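Local coordinates for protein phosphoribosylaminoimidazole carboxylase, ATPase subunit (Thermus thermophilus, PDB 3AW8) that probably catalyses the ATP-dependent carboxylation of 5-aminoimidazole ribonucleotide by hydrogencarbonate to N5-carboxyaminoimidazole ribonucleotide, a step of de novo purine biosynthesis, at residues 30-35 with 42-47; 208-213 with 301-306. One frame throughout, in Å; residues are numbered along the deposited sequence.

Contact 1: residues 30-35 with 42-47; sequences PSPEAC and LVVGEF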
loop_
_atom_site.group_PDB
_atom_site.type_symbol
_atom_site.label_atom_id
_atom_site.label_comp_id
_atom_site.label_asym_id
_atom_site.label_seq_id
_atom_site.Cartn_x
_atom_site.Cartn_y
_atom_site.Cartn_z
ATOM N N PRO A 30 6.612 22.621 10.406
ATOM C CA PRO A 30 7.693 23.397 11.013
ATOM C C PRO A 30 8.947 22.594 11.364
ATOM O O PRO A 30 9.997 23.164 11.664
ATOM C CB PRO A 30 7.018 24.015 12.240
ATOM C CG PRO A 30 5.982 23.004 12.601
ATOM C CD PRO A 30 5.414 22.624 11.265
ATOM N N SER A 31 8.846 21.273 11.314
ATOM C CA SER A 31 9.989 20.436 11.638
ATOM C C SER A 31 10.621 19.801 10.411
ATOM O O SER A 31 9.962 19.090 9.661
ATOM C CB SER A 31 9.577 19.346 12.611
ATOM O OG SER A 31 10.671 18.481 12.839
ATOM N N PRO A 32 11.925 20.033 10.207
ATOM C CA PRO A 32 12.660 19.483 9.063
ATOM C C PRO A 32 12.645 17.962 9.061
ATOM O O PRO A 32 12.903 17.343 8.037
ATOM C CB PRO A 32 14.076 20.018 9.264
ATOM C CG PRO A 32 13.885 21.229 10.120
ATOM C CD PRO A 32 12.830 20.789 11.086
ATOM N N GLU A 33 12.351 17.369 10.213
ATOM C CA GLU A 33 12.324 15.917 10.360
ATOM C C GLU A 33 10.959 15.259 10.143
ATOM O O GLU A 33 10.827 14.054 10.352
ATOM C CB GLU A 33 12.836 15.529 11.752
ATOM C CG GLU A 33 14.307 15.150 11.834
ATOM C CD GLU A 33 15.241 16.227 11.291
ATOM O OE1 GLU A 33 15.451 16.275 10.054
ATOM O OE2 GLU A 33 15.762 17.029 12.105
ATOM N N ALA A 34 9.948 16.029 9.740
ATOM C CA ALA A 34 8.616 15.456 9.525
ATOM C C ALA A 34 8.752 14.180 8.698
ATOM O O ALA A 34 9.333 14.192 7.612
ATOM C CB ALA A 34 7.701 16.459 8.818
ATOM N N CYS A 35 8.215 13.079 9.216
ATOM C CA CYS A 35 8.330 11.807 8.524
ATOM C C CYS A 35 7.680 11.786 7.142
ATOM O O CYS A 35 7.999 10.919 6.324
ATOM C CB CYS A 35 7.795 10.659 9.399
ATOM S SG CYS A 35 6.031 10.676 9.765
ATOM N N LEU A 42 8.574 18.304 1.086
ATOM C CA LEU A 42 8.263 18.893 2.373
ATOM C C LEU A 42 8.797 20.310 2.470
ATOM O O LEU A 42 9.987 20.555 2.261
ATOM C CB LEU A 42 8.855 18.017 3.488
ATOM C CG LEU A 42 8.767 18.366 4.985
ATOM C CD1 LEU A 42 10.070 18.989 5.423
ATOM C CD2 LEU A 42 7.572 19.275 5.280
ATOM N N VAL A 43 7.905 21.244 2.775
ATOM C CA VAL A 43 8.283 22.635 2.926
ATOM C C VAL A 43 8.346 22.882 4.423
ATOM O O VAL A 43 7.346 22.711 5.125
ATOM C CB VAL A 43 7.232 23.575 2.287
ATOM C CG1 VAL A 43 7.547 25.031 2.616
ATOM C CG2 VAL A 43 7.203 23.365 0.791
ATOM N N VAL A 44 9.521 23.255 4.918
ATOM C CA VAL A 44 9.676 23.523 6.344
ATOM C C VAL A 44 9.269 24.965 6.639
ATOM O O VAL A 44 9.752 25.896 5.991
ATOM C CB VAL A 44 11.137 23.307 6.814
ATOM C CG1 VAL A 44 11.229 23.480 8.324
ATOM C CG2 VAL A 44 11.617 21.919 6.424
ATOM N N GLY A 45 8.370 25.145 7.601
ATOM C CA GLY A 45 7.927 26.479 7.954
ATOM C C GLY A 45 6.780 26.462 8.941
ATOM O O GLY A 45 6.033 25.487 8.998
ATOM N N GLU A 46 6.638 27.530 9.723
ATOM C CA GLU A 46 5.549 27.626 10.696
ATOM C C GLU A 46 4.253 27.843 9.927
ATOM O O GLU A 46 4.263 28.448 8.864
ATOM C CB GLU A 46 5.780 28.804 11.647
ATOM C CG GLU A 46 7.106 28.766 12.396
ATOM C CD GLU A 46 7.163 27.661 13.439
ATOM O OE1 GLU A 46 8.241 27.472 14.049
ATOM O OE2 GLU A 46 6.134 26.981 13.656
ATOM N N PHE A 47 3.142 27.349 10.459
ATOM C CA PHE A 47 1.847 27.506 9.800
ATOM C C PHE A 47 1.383 28.954 9.789
ATOM O O PHE A 47 0.570 29.343 8.953
ATOM C CB PHE A 47 0.787 26.640 10.483
ATOM C CG PHE A 47 1.031 25.168 10.342
ATOM C CD1 PHE A 47 0.972 24.556 9.094
ATOM C CD2 PHE A 47 1.339 24.389 11.459
ATOM C CE1 PHE A 47 1.214 23.192 8.957
ATOM C CE2 PHE A 47 1.583 23.026 11.331
ATOM C CZ PHE A 47 1.522 22.424 10.081
#
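Leu42 meets the type I turn that runs from Ser31 to Ala34 through two carbons. Its CG stands anti to the backbone N (chi1 178°) and lies 4.4 Å from Ala34 CB, while the methyl CD1 approaches the carbonyl oxygens of Ser31 and Pro32. The turn itself is closed by its own bond, Ala34 N to Ser31 O at 3.1 Å.

Both methyls of Val44 meet Pro32, and CG1 also reaches Pro30. CG1 comes within 3.6 Å of Pro30 O and touches the Pro32 ring at CG, whereas CG2 sits 3.7 Å from Pro32 CA; the valine side chain and that ring cross at about a right angle.

At Gly45 the backbones draw together, with its CA 4.3 Å from Pro30 CA. Gly45 O is 3.2 Å from Pro30 N, but the tertiary amide nitrogen of proline carries no hydrogen, so this is proximity without a bond.

Glu46 starts away from the loop, yet a bend at chi2 (-70°) helps fold the chain back, and OE2 lies 3.4 Å from Pro30 CB. Phe47 then brings its ring atom CE2 to 3.9 Å from Pro30 CD, the proline meeting the ring obliquely; the same phenylalanine also packs on the ring of Phe67.

Backbone bonds tie the 42-47 segment to strand 25-29, from Val43 to Phe27 and Asp29 and from Gly45 to Asp29; the Asp29 carboxylate also accepts from Ser31 N. The 355 Å² buried here is mostly van der Waals contact centred on Pro30 and Pro32, with carboxylate and carbonyl oxygens also lying against carbon. Directional bonding thus comes from strand 25-29, and the direct contact probably contributes mainly by fit.

Contact 2: residues 208-213 with 301-306; sequences LRLSLA and AMVNLI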
loop_
_atom_site.group_PDB
_atom_site.type_symbol
_atom_site.label_atom_id
_atom_site.label_comp_id
_atom_site.label_asym_id
_atom_site.label_seq_id
_atom_site.Cartn_x
_atom_site.Cartn_y
_atom_site.Cartn_z
ATOM N N LEU A 208 -4.230 5.983 22.525
ATOM C CA LEU A 208 -4.881 4.840 21.892
ATOM C C LEU A 208 -3.844 3.715 21.835
ATOM O O LEU A 208 -2.729 3.909 21.339
ATOM C CB LEU A 208 -5.329 5.177 20.463
ATOM C CG LEU A 208 -5.862 3.981 19.661
ATOM C CD1 LEU A 208 -7.169 3.534 20.271
ATOM C CD2 LEU A 208 -6.068 4.348 18.202
ATOM N N ARG A 209 -4.212 2.542 22.345
ATOM C CA ARG A 209 -3.302 1.403 22.360
ATOM C C ARG A 209 -3.728 0.296 21.423
ATOM O O ARG A 209 -2.887 -0.334 20.795
ATOM C CB ARG A 209 -3.193 0.831 23.769
ATOM C CG ARG A 209 -2.740 1.831 24.798
ATOM C CD ARG A 209 -1.296 2.253 24.593
ATOM N NE ARG A 209 -0.920 3.267 25.573
ATOM C CZ ARG A 209 0.331 3.598 25.869
ATOM N NH1 ARG A 209 1.347 2.995 25.261
ATOM N NH2 ARG A 209 0.570 4.529 26.781
ATOM N N LEU A 210 -5.031 0.069 21.313
ATOM C CA LEU A 210 -5.516 -1.006 20.468
ATOM C C LEU A 210 -6.868 -0.715 19.843
ATOM O O LEU A 210 -7.742 -0.124 20.480
ATOM C CB LEU A 210 -5.626 -2.288 21.300
ATOM C CG LEU A 210 -6.098 -3.546 20.569
ATOM C CD1 LEU A 210 -4.885 -4.259 19.980
ATOM C CD2 LEU A 210 -6.837 -4.465 21.534
ATOM N N SER A 211 -7.044 -1.153 18.599
ATOM C CA SER A 211 -8.305 -0.968 17.887
ATOM C C SER A 211 -8.793 -2.300 17.316
ATOM O O SER A 211 -8.050 -2.998 16.617
ATOM C CB SER A 211 -8.150 0.058 16.753
ATOM O OG SER A 211 -8.195 1.391 17.238
ATOM N N LEU A 212 -10.037 -2.655 17.622
ATOM C CA LEU A 212 -10.604 -3.900 17.132
ATOM C C LEU A 212 -11.696 -3.604 16.114
ATOM O O LEU A 212 -12.677 -2.923 16.420
ATOM C CB LEU A 212 -11.158 -4.720 18.303
ATOM C CG LEU A 212 -10.056 -5.137 19.284
ATOM C CD1 LEU A 212 -10.646 -5.685 20.581
ATOM C CD2 LEU A 212 -9.170 -6.162 18.609
ATOM N N ALA A 213 -11.512 -4.112 14.900
ATOM C CA ALA A 213 -12.473 -3.893 13.828
ATOM C C ALA A 213 -12.822 -5.186 13.096
ATOM O O ALA A 213 -11.943 -5.987 12.781
ATOM C CB ALA A 213 -11.920 -2.869 12.835
ATOM N N ALA A 301 -6.870 -6.104 14.103
ATOM C CA ALA A 301 -6.487 -5.634 15.416
ATOM C C ALA A 301 -5.366 -4.651 15.105
ATOM O O ALA A 301 -4.362 -5.007 14.477
ATOM C CB ALA A 301 -5.971 -6.781 16.272
ATOM N N MET A 302 -5.556 -3.410 15.531
ATOM C CA MET A 302 -4.588 -2.353 15.289
ATOM C C MET A 302 -3.855 -2.074 16.596
ATOM O O MET A 302 -4.472 -1.625 17.562
ATOM C CB MET A 302 -5.354 -1.103 14.813
ATOM C CG MET A 302 -4.545 -0.006 14.120
ATOM S SD MET A 302 -3.442 0.926 15.190
ATOM C CE MET A 302 -4.617 1.566 16.421
ATOM N N VAL A 303 -2.559 -2.357 16.660
ATOM C CA VAL A 303 -1.845 -2.062 17.898
ATOM C C VAL A 303 -0.802 -0.971 17.656
ATOM O O VAL A 303 0.090 -1.116 16.823
ATOM C CB VAL A 303 -1.176 -3.350 18.554
ATOM C CG1 VAL A 303 -2.031 -4.573 18.307
ATOM C CG2 VAL A 303 0.230 -3.576 18.037
ATOM N N ASN A 304 -0.940 0.141 18.369
ATOM C CA ASN A 304 -0.003 1.243 18.231
ATOM C C ASN A 304 1.358 0.915 18.807
ATOM O O ASN A 304 1.476 0.134 19.751
ATOM C CB ASN A 304 -0.519 2.500 18.936
ATOM C CG ASN A 304 -1.429 3.335 18.059
ATOM O OD1 ASN A 304 -1.440 3.188 16.836
ATOM N ND2 ASN A 304 -2.187 4.229 18.680
ATOM N N LEU A 305 2.382 1.523 18.218
ATOM C CA LEU A 305 3.763 1.375 18.658
ATOM C C LEU A 305 4.106 2.725 19.290
ATOM O O LEU A 305 4.356 3.706 18.587
ATOM C CB LEU A 305 4.673 1.086 17.460
ATOM C CG LEU A 305 5.094 -0.361 17.145
ATOM C CD1 LEU A 305 4.243 -1.383 17.888
ATOM C CD2 LEU A 305 5.016 -0.577 15.651
ATOM N N ILE A 306 4.087 2.774 20.618
ATOM C CA ILE A 306 4.364 4.002 21.355
ATOM C C ILE A 306 5.747 4.003 22.000
ATOM O O ILE A 306 6.110 3.071 22.705
ATOM C CB ILE A 306 3.309 4.223 22.473
ATOM C CG1 ILE A 306 1.895 4.111 21.896
ATOM C CG2 ILE A 306 3.508 5.587 23.127
ATOM C CD1 ILE A 306 1.579 5.150 20.842
HETATM O O HOH W 1 -0.326 -0.347 21.711
#
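Asn304 holds CG anti to its carbonyl carbon (chi1 -86°), which places CG on the side of strand 208-213, and bends at chi2 and chi3 curl Met302 back until CE meets Leu208. The amide gives ND2-H to Leu208 O at 2.7 Å and 152°, the nitrogen standing above the plane of that carbonyl. The backbone N of Asn304 donates to the next carbonyl, Arg209 O, at 3.1 Å, again from above the carbonyl plane. Arg209 O also accepts from a water that donates to Asn304 O, so the water bridges the two strands. An alanine in place of Asn304 would probably leave Leu208 O without this amide donor and Asn265 OD1 without its hydrogen-bonding partner ND2.

The strands run antiparallel, at 169°, as neighbours in the eight-stranded antiparallel sheet, where a strand of the ATP-grasp domain meets one reaching into the C-terminal domain. Ser211 and Met302 form a hydrogen-bonded pair, joined by Ser211 N to Met302 O and Met302 N to Ser211 O, each 2.8 Å; Leu210-Val303 and Leu212-Ala301 flank it as non-hydrogen-bonded pairs. On the other edge of strand 208-213, Arg209 and Leu210 both face Arg202 in a classic beta bulge.

On the Ser211-Met302 face, the two CB atoms lie 3.6 Å apart, and Met302 CE touches Leu208 CD2 at 3.6 Å, the side chains crossing at about a right angle; Ser211 OG is hydrogen-bonded to Asn201 ND2. On the opposite face, Leu210 CD1 packs on Val303 CG1, and helix 346-357 covers Leu210 and Ala301. Arg209 lays NH1 beside Ile306 CG1 at 3.6 Å, while NE is hydrogen-bonded to Trp204 O and NH1 pairs with Glu362 in a salt bridge.

Contact 1 closes before contact 2 opens along the chain, and the two share no strand or sheet: their centres are 27 Å apart and their nearest atoms about 11 Å. Contact 1 lies at the edge of the four-stranded parallel sheet of the preATP-grasp domain, near the surface and away from the nucleotide site. Contact 2 is buried in the eight-stranded antiparallel sheet, where strand 207-213 of the ATP-grasp domain pairs with strand 299-306, which reaches into the C-terminal domain. That pairing therefore makes one continuous sheet from both domains, and the side chain of Leu208 lies about 8 Å from the bound AMP.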